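Local structure of exopolyphosphatase (Aquifex aeolicus, 1T6C) at residues Glu193-Glu198 / Ile278-Lys283. The protein probably hydrolyses phosphoanhydride bonds, as in exopolyphosphatases and guanosine pentaphosphatases of the Ppx/GppA family, and binds calcium. Sequence-based numbering, arbitrary orientation. Where two conformers were deposited one is given.
Sequences EFLEKE and IGIFLK
Two flat groups take part in this contact: the carboxylate of Glu196, met by Lys283 from above its plane, and the peptide joining Gly279 to Ile280, with Leu195 CD1 over one face. NZ of Lys283 lies 3.2 Å from Glu196 OE1, about 40° out of the carboxylate plane. The pair is a hydrogen-bonded salt bridge, and the two side chains cross at about a right angle. The chain of Lys283 leaves the backbone with CG anti to N (chi1 -176°), then bends at chi2 and chi3. Its CG rests 3.8 Å from Leu195 CB. NZ also forms a salt bridge with Glu286, so two acidic side chains share this one amino group. At the peptide, Leu195 CD1 is 3.7 Å from Gly279 O. The other methyl, Leu195 CD2, lies 4.2 Å from Ile280 CG1. Ile280 in turn touches Thr150 and Tyr152 of strand 149-156. Helices 185-199 and 274-288 thus join in the actin-like fold, their segment axes 10.2 Å apart at a crossing angle of -53°. The bound calcium ion, about 9 Å from the side chain of Ile280, is not part of the contact. An alanine at Lys283 would take away the CG that packs on Leu195 CB and would probably leave Glu196 and Glu286 without their shared positive partner. The chemistry is mixed: leucine against backbone and isoleucine, beside a lysine whose CG packs on leucine while its ammonium charge is probably balanced by two carboxylates.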
ATOM      1  N   GLU A 193      -3.091 -10.267  21.228  1.00 10.62           N
ATOM      2  CA  GLU A 193      -3.434 -11.676  21.247  1.00 11.43           C
ATOM      3  C   GLU A 193      -3.954 -12.100  19.873  1.00 11.20           C
ATOM      4  O   GLU A 193      -3.638 -13.193  19.381  1.00 11.47           O
ATOM      5  CB  GLU A 193      -4.483 -11.972  22.326  1.00 12.83           C
ATOM      6  CG  GLU A 193      -4.026 -11.820  23.760  1.00 16.14           C
ATOM      7  CD  GLU A 193      -5.166 -11.933  24.795  1.00 18.67           C
ATOM      8  OE1 GLU A 193      -6.362 -11.947  24.425  1.00 23.07           O
ATOM      9  OE2 GLU A 193      -4.860 -12.021  26.002  1.00 21.16           O
ATOM     10  N   PHE A 194      -4.806 -11.266  19.274  1.00 10.82           N
ATOM     11  CA  PHE A 194      -5.364 -11.572  17.969  1.00 10.38           C
ATOM     12  C   PHE A 194      -4.253 -11.601  16.930  1.00 10.55           C
ATOM     13  O   PHE A 194      -4.195 -12.502  16.093  1.00 10.58           O
ATOM     14  CB  PHE A 194      -6.456 -10.558  17.583  1.00 10.63           C
ATOM     15  CG  PHE A 194      -6.789 -10.589  16.128  1.00  9.82           C
ATOM     16  CD1 PHE A 194      -7.563 -11.622  15.611  1.00 10.77           C
ATOM     17  CD2 PHE A 194      -6.268  -9.661  15.263  1.00  9.92           C
ATOM     18  CE1 PHE A 194      -7.840 -11.689  14.264  1.00 12.20           C
ATOM     19  CE2 PHE A 194      -6.532  -9.728  13.900  1.00 11.33           C
ATOM     20  CZ  PHE A 194      -7.346 -10.728  13.401  1.00 12.77           C
ATOM     21  N   LEU A 195      -3.351 -10.626  16.975  1.00 10.07           N
ATOM     22  CA  LEU A 195      -2.307 -10.557  15.975  1.00 10.44           C
ATOM     23  C   LEU A 195      -1.359 -11.750  16.130  1.00 11.36           C
ATOM     24  O   LEU A 195      -0.917 -12.294  15.134  1.00 12.03           O
ATOM     25  CB  LEU A 195      -1.553  -9.241  16.060  1.00  9.98           C
ATOM     26  CG  LEU A 195      -2.224  -8.000  15.532  1.00 11.49           C
ATOM     27  CD1 LEU A 195      -1.333  -6.807  15.752  1.00 13.65           C
ATOM     28  CD2 LEU A 195      -2.583  -8.153  14.059  1.00 10.76           C
ATOM     29  N   GLU A 196      -1.135 -12.223  17.355  1.00 13.27           N
ATOM     30  CA  GLU A 196      -0.286 -13.411  17.589  1.00 14.84           C
ATOM     31  C   GLU A 196      -0.937 -14.621  16.906  1.00 15.39           C
ATOM     32  O   GLU A 196      -0.261 -15.373  16.226  1.00 15.73           O
ATOM     33  CB  GLU A 196      -0.141 -13.644  19.101  1.00 16.05           C
ATOM     34  CG  GLU A 196       0.633 -14.905  19.465  1.00 23.88           C
ATOM     35  CD  GLU A 196       2.075 -14.632  19.806  1.00 32.70           C
ATOM     36  OE1 GLU A 196       2.370 -13.694  20.609  1.00 39.20           O
ATOM     37  OE2 GLU A 196       2.934 -15.375  19.270  1.00 40.76           O
ATOM     38  N   LYS A 197      -2.256 -14.766  17.062  1.00 15.12           N
ATOM     39  CA  LYS A 197      -3.039 -15.875  16.465  1.00 16.49           C
ATOM     40  C   LYS A 197      -2.915 -15.868  14.942  1.00 17.02           C
ATOM     41  O   LYS A 197      -2.650 -16.918  14.312  1.00 17.92           O
ATOM     42  CB  LYS A 197      -4.513 -15.781  16.854  1.00 17.48           C
ATOM     43  CG  LYS A 197      -5.513 -16.730  16.091  1.00 20.46           C
ATOM     44  CD  LYS A 197      -7.031 -16.416  16.352  1.00 24.00           C
ATOM     45  CE  LYS A 197      -7.907 -16.986  15.206  0.50 25.07           C
ATOM     46  NZ  LYS A 197      -8.769 -18.160  15.514  0.50 25.11           N
ATOM     47  N   GLU A 198      -3.040 -14.692  14.345  1.00 15.06           N
ATOM     48  CA  GLU A 198      -3.031 -14.587  12.884  1.00 15.30           C
ATOM     49  C   GLU A 198      -1.629 -14.637  12.309  1.00 14.50           C
ATOM     50  O   GLU A 198      -1.401 -15.320  11.302  1.00 14.62           O
ATOM     51  CB  GLU A 198      -3.807 -13.352  12.413  0.65 15.68           C
ATOM     52  CG  GLU A 198      -5.290 -13.400  12.770  0.65 16.60           C
ATOM     53  CD  GLU A 198      -6.031 -14.626  12.216  0.65 19.00           C
ATOM     54  OE1 GLU A 198      -6.720 -14.493  11.188  0.65 17.22           O
ATOM     55  OE2 GLU A 198      -5.961 -15.717  12.833  0.65 20.09           O
ATOM     56  N   ILE A 278       0.843   0.425  13.573  1.00  8.94           N
ATOM     57  CA  ILE A 278       2.147   0.258  14.217  1.00  9.22           C
ATOM     58  C   ILE A 278       2.200  -1.112  14.877  1.00  8.68           C
ATOM     59  O   ILE A 278       3.216  -1.802  14.792  1.00  9.49           O
ATOM     60  CB  ILE A 278       2.398   1.363  15.237  1.00  9.77           C
ATOM     61  CG1 ILE A 278       2.502   2.718  14.558  1.00 11.02           C
ATOM     62  CG2 ILE A 278       3.706   1.104  15.976  1.00 10.52           C
ATOM     63  CD1 ILE A 278       2.421   3.869  15.551  1.00 12.30           C
ATOM     64  N   GLY A 279       1.117  -1.545  15.500  1.00  8.59           N
ATOM     65  CA  GLY A 279       1.059  -2.842  16.169  1.00  9.06           C
ATOM     66  C   GLY A 279       1.273  -4.030  15.255  1.00  8.86           C
ATOM     67  O   GLY A 279       1.937  -5.014  15.647  1.00 10.29           O
ATOM     68  N   ILE A 280       0.760  -3.946  14.025  1.00  9.32           N
ATOM     69  CA  ILE A 280       0.958  -4.998  13.063  1.00  8.50           C
ATOM     70  C   ILE A 280       2.447  -5.179  12.822  1.00  9.06           C
ATOM     71  O   ILE A 280       2.940  -6.298  12.801  1.00 10.02           O
ATOM     72  CB  ILE A 280       0.233  -4.705  11.705  1.00  9.17           C
ATOM     73  CG1 ILE A 280      -1.272  -4.828  11.876  1.00  9.48           C
ATOM     74  CG2 ILE A 280       0.783  -5.660  10.604  1.00 10.76           C
ATOM     75  CD1 ILE A 280      -2.037  -4.370  10.642  1.00 10.40           C
ATOM     76  N   PHE A 281       3.164  -4.093  12.616  1.00  9.38           N
ATOM     77  CA  PHE A 281       4.611  -4.206  12.346  1.00  9.67           C
ATOM     78  C   PHE A 281       5.369  -4.644  13.575  1.00  9.84           C
ATOM     79  O   PHE A 281       6.321  -5.421  13.449  1.00 10.10           O
ATOM     80  CB  PHE A 281       5.156  -2.890  11.824  1.00  9.70           C
ATOM     81  CG  PHE A 281       4.750  -2.624  10.401  1.00  9.03           C
ATOM     82  CD1 PHE A 281       3.663  -1.812  10.115  1.00 10.73           C
ATOM     83  CD2 PHE A 281       5.403  -3.253   9.359  1.00 10.84           C
ATOM     84  CE1 PHE A 281       3.269  -1.630   8.808  1.00  9.83           C
ATOM     85  CE2 PHE A 281       4.986  -3.073   8.047  1.00 10.33           C
ATOM     86  CZ  PHE A 281       3.950  -2.262   7.783  1.00  9.64           C
ATOM     87  N   LEU A 282       4.963  -4.187  14.752  1.00 10.47           N
ATOM     88  CA  LEU A 282       5.675  -4.544  16.005  1.00 10.99           C
ATOM     89  C   LEU A 282       5.524  -6.053  16.231  1.00 11.82           C
ATOM     90  O   LEU A 282       6.520  -6.780  16.441  1.00 12.14           O
ATOM     91  CB  LEU A 282       5.097  -3.727  17.170  1.00 11.88           C
ATOM     92  CG  LEU A 282       5.799  -3.942  18.507  1.00 13.26           C
ATOM     93  CD1 LEU A 282       7.208  -3.334  18.447  1.00 16.62           C
ATOM     94  CD2 LEU A 282       4.921  -3.315  19.591  1.00 15.66           C
ATOM     95  N   LYS A 283       4.285  -6.550  16.192  1.00 10.85           N
ATOM     96  CA  LYS A 283       4.031  -7.974  16.359  1.00 11.09           C
ATOM     97  C   LYS A 283       4.678  -8.814  15.250  1.00 11.52           C
ATOM     98  O   LYS A 283       5.149  -9.920  15.499  1.00 12.00           O
ATOM     99  CB  LYS A 283       2.521  -8.271  16.542  1.00 12.61           C
ATOM    100  CG  LYS A 283       2.170  -9.732  16.818  1.00 15.83           C
ATOM    101  CD  LYS A 283       2.757 -10.313  18.112  1.00 20.35           C
ATOM    102  CE  LYS A 283       2.134  -9.724  19.366  1.00 21.61           C
ATOM    103  NZ  LYS A 283       2.583 -10.527  20.590  1.00 22.47           N
TER